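PDB 3SLI: intramolecular trans-sialidase from Macrobdella decora, which cleaves sialic acid from sialosides such as 3'-sialyllactose by intramolecular transfer, releasing 2,7-anhydro-Neu5Ac. Local coordinates for residues E3-K9 against D174-N180; K29-A33 against V150-T154. All coordinates share one frame; numbering follows the deposited sequence.

Contact 1: E3-K9 against D174-N180; sequences EGILMEK and DIKVYSN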
ATOM      1  N   GLU A   3     -13.003  -0.284  42.577  1.00 23.43           N
ATOM      2  CA  GLU A   3     -13.311  -0.800  41.243  1.00 27.17           C
ATOM      3  C   GLU A   3     -13.970   0.266  40.371  1.00 26.05           C
ATOM      4  O   GLU A   3     -14.904   0.948  40.812  1.00 27.73           O
ATOM      5  CB  GLU A   3     -14.248  -2.008  41.342  1.00 31.32           C
ATOM      6  CG  GLU A   3     -13.580  -3.280  41.829  1.00 42.97           C
ATOM      7  CD  GLU A   3     -12.522  -3.786  40.862  1.00 49.36           C
ATOM      8  OE1 GLU A   3     -12.825  -3.913  39.651  1.00 51.45           O
ATOM      9  OE2 GLU A   3     -11.386  -4.052  41.314  1.00 54.52           O
ATOM     10  N   GLY A   4     -13.489   0.407  39.139  1.00 21.97           N
ATOM     11  CA  GLY A   4     -14.067   1.380  38.235  1.00 16.44           C
ATOM     12  C   GLY A   4     -13.192   2.591  38.016  1.00 16.31           C
ATOM     13  O   GLY A   4     -11.971   2.524  38.134  1.00 19.42           O
ATOM     14  N   ILE A   5     -13.827   3.706  37.700  1.00 13.54           N
ATOM     15  CA  ILE A   5     -13.130   4.955  37.438  1.00 16.29           C
ATOM     16  C   ILE A   5     -12.414   5.555  38.652  1.00 18.24           C
ATOM     17  O   ILE A   5     -13.042   5.914  39.659  1.00 16.97           O
ATOM     18  CB  ILE A   5     -14.098   5.999  36.821  1.00 15.98           C
ATOM     19  CG1 ILE A   5     -14.731   5.433  35.541  1.00 17.43           C
ATOM     20  CG2 ILE A   5     -13.367   7.291  36.515  1.00 15.77           C
ATOM     21  CD1 ILE A   5     -15.771   6.348  34.887  1.00 16.79           C
ATOM     22  N   LEU A   6     -11.093   5.653  38.538  1.00 17.36           N
ATOM     23  CA  LEU A   6     -10.247   6.229  39.574  1.00 16.54           C
ATOM     24  C   LEU A   6     -10.061   7.722  39.341  1.00 18.31           C
ATOM     25  O   LEU A   6      -9.892   8.490  40.284  1.00 17.86           O
ATOM     26  CB  LEU A   6      -8.860   5.567  39.571  1.00 16.21           C
ATOM     27  CG  LEU A   6      -8.747   4.063  39.817  1.00 16.90           C
ATOM     28  CD1 LEU A   6      -7.275   3.665  39.856  1.00 15.18           C
ATOM     29  CD2 LEU A   6      -9.453   3.686  41.132  1.00 16.93           C
ATOM     30  N   MET A   7     -10.123   8.137  38.077  1.00 16.62           N
ATOM     31  CA  MET A   7      -9.896   9.530  37.736  1.00 15.07           C
ATOM     32  C   MET A   7     -10.512   9.838  36.378  1.00 15.76           C
ATOM     33  O   MET A   7     -10.495   8.998  35.481  1.00 16.41           O
ATOM     34  CB  MET A   7      -8.379   9.754  37.679  1.00 16.87           C
ATOM     35  CG  MET A   7      -7.902  11.179  37.525  1.00 17.09           C
ATOM     36  SD  MET A   7      -6.078  11.218  37.449  1.00 20.14           S
ATOM     37  CE  MET A   7      -5.642  11.205  39.206  1.00 15.23           C
ATOM     38  N   GLU A   8     -11.077  11.031  36.243  1.00 17.26           N
ATOM     39  CA  GLU A   8     -11.669  11.465  34.990  1.00 18.52           C
ATOM     40  C   GLU A   8     -11.458  12.959  34.888  1.00 18.99           C
ATOM     41  O   GLU A   8     -11.536  13.677  35.888  1.00 18.58           O
ATOM     42  CB  GLU A   8     -13.160  11.131  34.917  1.00 22.85           C
ATOM     43  CG  GLU A   8     -13.783  11.533  33.585  1.00 32.81           C
ATOM     44  CD  GLU A   8     -15.239  11.132  33.438  1.00 38.92           C
ATOM     45  OE1 GLU A   8     -15.620  10.037  33.905  1.00 39.14           O
ATOM     46  OE2 GLU A   8     -16.001  11.910  32.824  1.00 45.30           O
ATOM     47  N   LYS A   9     -11.151  13.423  33.685  1.00 19.32           N
ATOM     48  CA  LYS A   9     -10.914  14.838  33.449  1.00 19.97           C
ATOM     49  C   LYS A   9     -11.437  15.150  32.053  1.00 19.07           C
ATOM     50  O   LYS A   9     -11.454  14.278  31.180  1.00 17.05           O
ATOM     51  CB  LYS A   9      -9.416  15.141  33.553  1.00 21.83           C
ATOM     52  CG  LYS A   9      -9.086  16.527  34.080  1.00 29.16           C
ATOM     53  CD  LYS A   9      -9.423  16.662  35.559  1.00 28.40           C
ATOM     54  CE  LYS A   9      -9.004  18.020  36.085  1.00 30.79           C
ATOM     55  NZ  LYS A   9      -9.620  19.125  35.307  1.00 35.33           N
ATOM     56  N   ASP A 174     -10.664  14.335  26.721  1.00 15.80           N
ATOM     57  CA  ASP A 174     -11.211  13.568  27.820  1.00 17.10           C
ATOM     58  C   ASP A 174     -10.246  12.462  28.207  1.00 16.43           C
ATOM     59  O   ASP A 174      -9.478  11.980  27.374  1.00 16.61           O
ATOM     60  CB  ASP A 174     -12.549  12.944  27.388  1.00 22.23           C
ATOM     61  CG  ASP A 174     -13.395  12.484  28.563  1.00 29.85           C
ATOM     62  OD1 ASP A 174     -14.126  13.326  29.138  1.00 33.16           O
ATOM     63  OD2 ASP A 174     -13.333  11.284  28.910  1.00 31.96           O
ATOM     64  N   ILE A 175     -10.242  12.114  29.488  1.00 15.31           N
ATOM     65  CA  ILE A 175      -9.429  11.021  29.989  1.00 14.39           C
ATOM     66  C   ILE A 175     -10.186  10.324  31.113  1.00 13.93           C
ATOM     67  O   ILE A 175     -10.808  10.977  31.951  1.00 13.75           O
ATOM     68  CB  ILE A 175      -8.024  11.456  30.503  1.00 14.49           C
ATOM     69  CG1 ILE A 175      -7.249  10.208  30.947  1.00 13.19           C
ATOM     70  CG2 ILE A 175      -8.132  12.469  31.647  1.00 14.78           C
ATOM     71  CD1 ILE A 175      -5.861  10.480  31.461  1.00 15.70           C
ATOM     72  N   LYS A 176     -10.175   8.999  31.073  1.00 13.78           N
ATOM     73  CA  LYS A 176     -10.817   8.158  32.073  1.00 15.45           C
ATOM     74  C   LYS A 176      -9.817   7.068  32.413  1.00 16.13           C
ATOM     75  O   LYS A 176      -9.260   6.423  31.514  1.00 14.10           O
ATOM     76  CB  LYS A 176     -12.092   7.513  31.520  1.00 18.64           C
ATOM     77  CG  LYS A 176     -13.286   8.444  31.408  1.00 23.67           C
ATOM     78  CD  LYS A 176     -14.472   7.714  30.802  1.00 26.93           C
ATOM     79  CE  LYS A 176     -15.733   8.568  30.843  1.00 32.87           C
ATOM     80  NZ  LYS A 176     -15.587   9.857  30.102  1.00 36.34           N
ATOM     81  N   VAL A 177      -9.553   6.901  33.703  1.00 14.66           N
ATOM     82  CA  VAL A 177      -8.618   5.891  34.183  1.00 14.72           C
ATOM     83  C   VAL A 177      -9.421   4.914  35.042  1.00 16.62           C
ATOM     84  O   VAL A 177     -10.053   5.332  36.022  1.00 16.41           O
ATOM     85  CB  VAL A 177      -7.498   6.532  35.051  1.00 14.01           C
ATOM     86  CG1 VAL A 177      -6.487   5.482  35.479  1.00 13.44           C
ATOM     87  CG2 VAL A 177      -6.811   7.655  34.292  1.00 13.35           C
ATOM     88  N   TYR A 178      -9.414   3.636  34.650  1.00 16.18           N
ATOM     89  CA  TYR A 178     -10.121   2.551  35.347  1.00 16.00           C
ATOM     90  C   TYR A 178      -9.126   1.607  36.012  1.00 16.19           C
ATOM     91  O   TYR A 178      -8.069   1.323  35.451  1.00 16.79           O
ATOM     92  CB  TYR A 178     -10.913   1.697  34.353  1.00 12.75           C
ATOM     93  CG  TYR A 178     -11.997   2.411  33.595  1.00 15.02           C
ATOM     94  CD1 TYR A 178     -11.692   3.231  32.511  1.00 20.38           C
ATOM     95  CD2 TYR A 178     -13.339   2.247  33.945  1.00 17.96           C
ATOM     96  CE1 TYR A 178     -12.696   3.872  31.790  1.00 21.97           C
ATOM     97  CE2 TYR A 178     -14.352   2.880  33.234  1.00 18.73           C
ATOM     98  CZ  TYR A 178     -14.024   3.691  32.159  1.00 23.29           C
ATOM     99  OH  TYR A 178     -15.022   4.325  31.452  1.00 27.15           O
ATOM    100  N   SER A 179      -9.478   1.084  37.180  1.00 14.81           N
ATOM    101  CA  SER A 179      -8.609   0.133  37.862  1.00 15.64           C
ATOM    102  C   SER A 179      -8.811  -1.247  37.241  1.00 13.28           C
ATOM    103  O   SER A 179      -7.959  -2.129  37.355  1.00 15.60           O
ATOM    104  CB  SER A 179      -8.960   0.062  39.351  1.00 18.57           C
ATOM    105  OG  SER A 179     -10.282  -0.420  39.523  1.00 17.45           O
ATOM    106  N   ASN A 180      -9.971  -1.438  36.621  1.00 15.25           N
ATOM    107  CA  ASN A 180     -10.331  -2.705  35.989  1.00 16.91           C
ATOM    108  C   ASN A 180      -9.961  -2.759  34.502  1.00 17.30           C
ATOM    109  O   ASN A 180      -9.798  -1.723  33.847  1.00 18.18           O
ATOM    110  CB  ASN A 180     -11.838  -2.965  36.168  1.00 15.73           C
ATOM    111  CG  ASN A 180     -12.697  -1.816  35.671  1.00 15.35           C
ATOM    112  OD1 ASN A 180     -12.584  -0.693  36.149  1.00 18.79           O
ATOM    113  ND2 ASN A 180     -13.570  -2.097  34.714  1.00 21.08           N
TER
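Met7 and Val177 form a hydrogen-bonded antiparallel pair, with Val177 N 2.9 Å from Met7 O; Lys9 and Ile175 form the next, bonded in both directions. Toward Gly4 the register slips by one residue. Val177 O takes Leu6 N at 2.7 Å and, weakly, Met7 N at 3.5 Å, a classic beta bulge. Past it, Ser179 N meets Gly4 O at 3.0 Å, while Ser179 OG bonds to Pro2 O and only weakly to Gly4 N. Glu8, Lys176 and Asp174 form a salt-bridge network on one face. Lys176 is bent at its last torsion (chi4 59°), bringing NZ 2.9 Å from Asp174 OD2, on the syn side of the carboxylate; NZ also makes a weak salt bridge to Glu8 OE2 at 3.4 Å, with the Glu8 and Lys176 chains running alongside each other. On the same face Ile5 lies beside Tyr178, its CG1 3.5 Å from ring atom CE2. On the other face Met7 packs beside Val177, and Ile175 CG2 is 3.5 Å from Lys9 CB. One ammonium between two carboxylates should ease their mutual repulsion on the solvent side, while the backbone bonds tie the N-terminal strand of this concanavalin-like domain to 170-178.

Contact 2: K29-A33 against V150-T154; sequences KYVKA and VDNVT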
ATOM      1  N   LYS A  29      -3.920   9.110  44.493  1.00 15.69           N
ATOM      2  CA  LYS A  29      -3.309   8.088  45.349  1.00 15.79           C
ATOM      3  C   LYS A  29      -3.557   6.671  44.830  1.00 14.56           C
ATOM      4  O   LYS A  29      -2.742   5.773  45.044  1.00 14.93           O
ATOM      5  CB  LYS A  29      -3.797   8.213  46.802  1.00 18.34           C
ATOM      6  CG  LYS A  29      -5.300   8.096  46.986  1.00 20.41           C
ATOM      7  CD  LYS A  29      -5.716   8.543  48.375  1.00 26.57           C
ATOM      8  CE  LYS A  29      -7.213   8.819  48.428  1.00 31.00           C
ATOM      9  NZ  LYS A  29      -7.653   9.353  49.752  1.00 33.97           N
ATOM     10  N   TYR A  30      -4.684   6.462  44.159  1.00 13.16           N
ATOM     11  CA  TYR A  30      -4.991   5.146  43.608  1.00 14.86           C
ATOM     12  C   TYR A  30      -4.256   4.937  42.281  1.00 14.75           C
ATOM     13  O   TYR A  30      -3.708   3.868  42.029  1.00 14.57           O
ATOM     14  CB  TYR A  30      -6.493   4.987  43.389  1.00 16.91           C
ATOM     15  CG  TYR A  30      -7.313   5.158  44.646  1.00 16.43           C
ATOM     16  CD1 TYR A  30      -7.062   4.377  45.778  1.00 16.93           C
ATOM     17  CD2 TYR A  30      -8.312   6.126  44.715  1.00 14.81           C
ATOM     18  CE1 TYR A  30      -7.785   4.561  46.948  1.00 16.80           C
ATOM     19  CE2 TYR A  30      -9.040   6.320  45.877  1.00 19.81           C
ATOM     20  CZ  TYR A  30      -8.772   5.540  46.991  1.00 20.38           C
ATOM     21  OH  TYR A  30      -9.468   5.760  48.158  1.00 25.73           O
ATOM     22  N   VAL A  31      -4.249   5.970  41.443  1.00 16.12           N
ATOM     23  CA  VAL A  31      -3.585   5.901  40.138  1.00 15.93           C
ATOM     24  C   VAL A  31      -2.080   5.647  40.296  1.00 15.33           C
ATOM     25  O   VAL A  31      -1.493   4.854  39.547  1.00 16.62           O
ATOM     26  CB  VAL A  31      -3.849   7.195  39.308  1.00 15.66           C
ATOM     27  CG1 VAL A  31      -3.106   7.145  37.976  1.00 14.33           C
ATOM     28  CG2 VAL A  31      -5.352   7.357  39.053  1.00 13.12           C
ATOM     29  N   LYS A  32      -1.481   6.251  41.322  1.00 16.07           N
ATOM     30  CA  LYS A  32      -0.045   6.081  41.583  1.00 15.22           C
ATOM     31  C   LYS A  32       0.322   4.680  42.060  1.00 16.72           C
ATOM     32  O   LYS A  32       1.511   4.365  42.181  1.00 16.49           O
ATOM     33  CB  LYS A  32       0.456   7.101  42.614  1.00 13.87           C
ATOM     34  CG  LYS A  32       0.492   8.536  42.137  1.00 12.30           C
ATOM     35  CD  LYS A  32       0.787   9.494  43.291  1.00 20.07           C
ATOM     36  CE  LYS A  32       0.585  10.943  42.846  1.00 29.45           C
ATOM     37  NZ  LYS A  32       0.843  11.969  43.904  1.00 32.33           N
ATOM     38  N   ALA A  33      -0.681   3.834  42.300  1.00 14.64           N
ATOM     39  CA  ALA A  33      -0.439   2.474  42.778  1.00 14.92           C
ATOM     40  C   ALA A  33      -1.176   1.372  42.007  1.00 14.80           C
ATOM     41  O   ALA A  33      -1.261   0.239  42.473  1.00 13.72           O
ATOM     42  CB  ALA A  33      -0.775   2.385  44.271  1.00 19.34           C
ATOM     43  N   VAL A 150       6.977   6.427  42.837  1.00 13.52           N
ATOM     44  CA  VAL A 150       6.065   7.241  42.040  1.00 13.65           C
ATOM     45  C   VAL A 150       5.651   8.459  42.868  1.00 16.91           C
ATOM     46  O   VAL A 150       5.311   8.333  44.049  1.00 16.96           O
ATOM     47  CB  VAL A 150       4.825   6.428  41.603  1.00 14.83           C
ATOM     48  CG1 VAL A 150       3.797   7.337  40.943  1.00 13.23           C
ATOM     49  CG2 VAL A 150       5.241   5.346  40.633  1.00 12.57           C
ATOM     50  N   ASP A 151       5.710   9.641  42.263  1.00 15.49           N
ATOM     51  CA  ASP A 151       5.357  10.868  42.969  1.00 14.33           C
ATOM     52  C   ASP A 151       4.538  11.848  42.132  1.00 14.25           C
ATOM     53  O   ASP A 151       4.372  13.006  42.515  1.00 14.27           O
ATOM     54  CB  ASP A 151       6.633  11.568  43.479  1.00 16.58           C
ATOM     55  CG  ASP A 151       7.507  12.133  42.349  1.00 18.65           C
ATOM     56  OD1 ASP A 151       7.240  11.858  41.158  1.00 17.38           O
ATOM     57  OD2 ASP A 151       8.468  12.868  42.658  1.00 15.04           O
ATOM     58  N   ASN A 152       4.037  11.399  40.984  1.00 12.91           N
ATOM     59  CA  ASN A 152       3.265  12.293  40.133  1.00 13.37           C
ATOM     60  C   ASN A 152       2.413  11.576  39.092  1.00 11.74           C
ATOM     61  O   ASN A 152       2.685  10.428  38.723  1.00 12.44           O
ATOM     62  CB  ASN A 152       4.197  13.301  39.429  1.00 11.51           C
ATOM     63  CG  ASN A 152       4.912  12.700  38.214  1.00 14.67           C
ATOM     64  OD1 ASN A 152       4.393  12.743  37.097  1.00 13.89           O
ATOM     65  ND2 ASN A 152       6.097  12.143  38.430  1.00 10.86           N
ATOM     66  N   VAL A 153       1.357  12.266  38.670  1.00 13.39           N
ATOM     67  CA  VAL A 153       0.433  11.807  37.640  1.00 12.48           C
ATOM     68  C   VAL A 153       0.377  13.057  36.777  1.00 11.91           C
ATOM     69  O   VAL A 153      -0.028  14.130  37.246  1.00 11.80           O
ATOM     70  CB  VAL A 153      -0.979  11.490  38.191  1.00 13.86           C
ATOM     71  CG1 VAL A 153      -1.894  11.058  37.044  1.00 11.48           C
ATOM     72  CG2 VAL A 153      -0.900  10.388  39.239  1.00 13.80           C
ATOM     73  N   THR A 154       0.809  12.929  35.526  1.00 12.66           N
ATOM     74  CA  THR A 154       0.876  14.069  34.625  1.00 12.01           C
ATOM     75  C   THR A 154       0.263  13.828  33.246  1.00 12.34           C
ATOM     76  O   THR A 154       0.327  12.731  32.688  1.00 12.08           O
ATOM     77  CB  THR A 154       2.366  14.517  34.445  1.00 12.19           C
ATOM     78  OG1 THR A 154       2.942  14.803  35.727  1.00 13.35           O
ATOM     79  CG2 THR A 154       2.478  15.757  33.566  1.00  9.35           C
TER
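Asn152, whose backbone N lies 3.9 Å from Lys32 CE, carries its amide on the side of strand 152-154 turned from the helix. At one end of that amide ND2 gives Asp151 OD1 a nearly straight bond (3.0 Å, 173°) lying in the amide plane; at the other, Asn152 OD1 is met by Thr154 OG1 at 2.9 Å, tilted from the plane. Gripped at both ends, the amide is fixed in rotation. Asp151 OD2 bonds to Ser60 OG, so this carboxylate is also held by the residues just after strand 51-58. In 29-33 the flat group is the Tyr30 ring, which has Lys29 CG over the centre of one face and takes no part across the contact.

The contact itself is aliphatic, without a hydrogen bond between the segments. Lys32 does most of the touching: its chain, fully extended beyond CG (chi4 180°), is laid slantwise over two valines. Lys32 CG is 3.7 Å from Val150 CG1 and also 3.7 Å from Val153 CG2, fitting against both. Farther out, Lys32 NZ comes within 3.9 Å of Asp151 O, so the ammonium ends beside the backbone at the strand's start. Deeper in, Val31 CG1 meets Val153 CG2 at 4.1 Å, the two side chains at about a right angle.

Asp151 and Asn152 both face Gly58 in a classic beta bulge where strand 152-155 meets strand 51-58, and Val153 N is bonded to Asp23 OD1. Val31 reaches Phe55 and Val57 of strand 51-58 on one hand and Leu6 and Met7 of strand 5-14 on the other. Through Val31 the short helix 28-31 thus touches both sheets of the domain, while Lys29 on it is exposed and Lys32 follows it over the start of strand 152-155.

In the fold
Both contacts belong to the N-terminal concanavalin-like domain; both segments of contact 2 fall, in sequence, between those of contact 1, and the contact centres are about 13 Å apart. Each is partly buried. Contact 1 joins neighbouring strands of one sheet, so backbone hydrogen bonds dominate and ion pairs line its outer face. Contact 2 sets helix 28-31 and the residue after it against a strand of the other sheet and relies on aliphatic packing, over a much smaller area. They meet where Leu6 touches Tyr30 and Val31, and Met7 touches Val31: Met7 CE is 3.9 Å from Val31 CG2, which also nears Val177. Val31 therefore belongs to contact 2 while packing on the Met7 and Val177 face of contact 1.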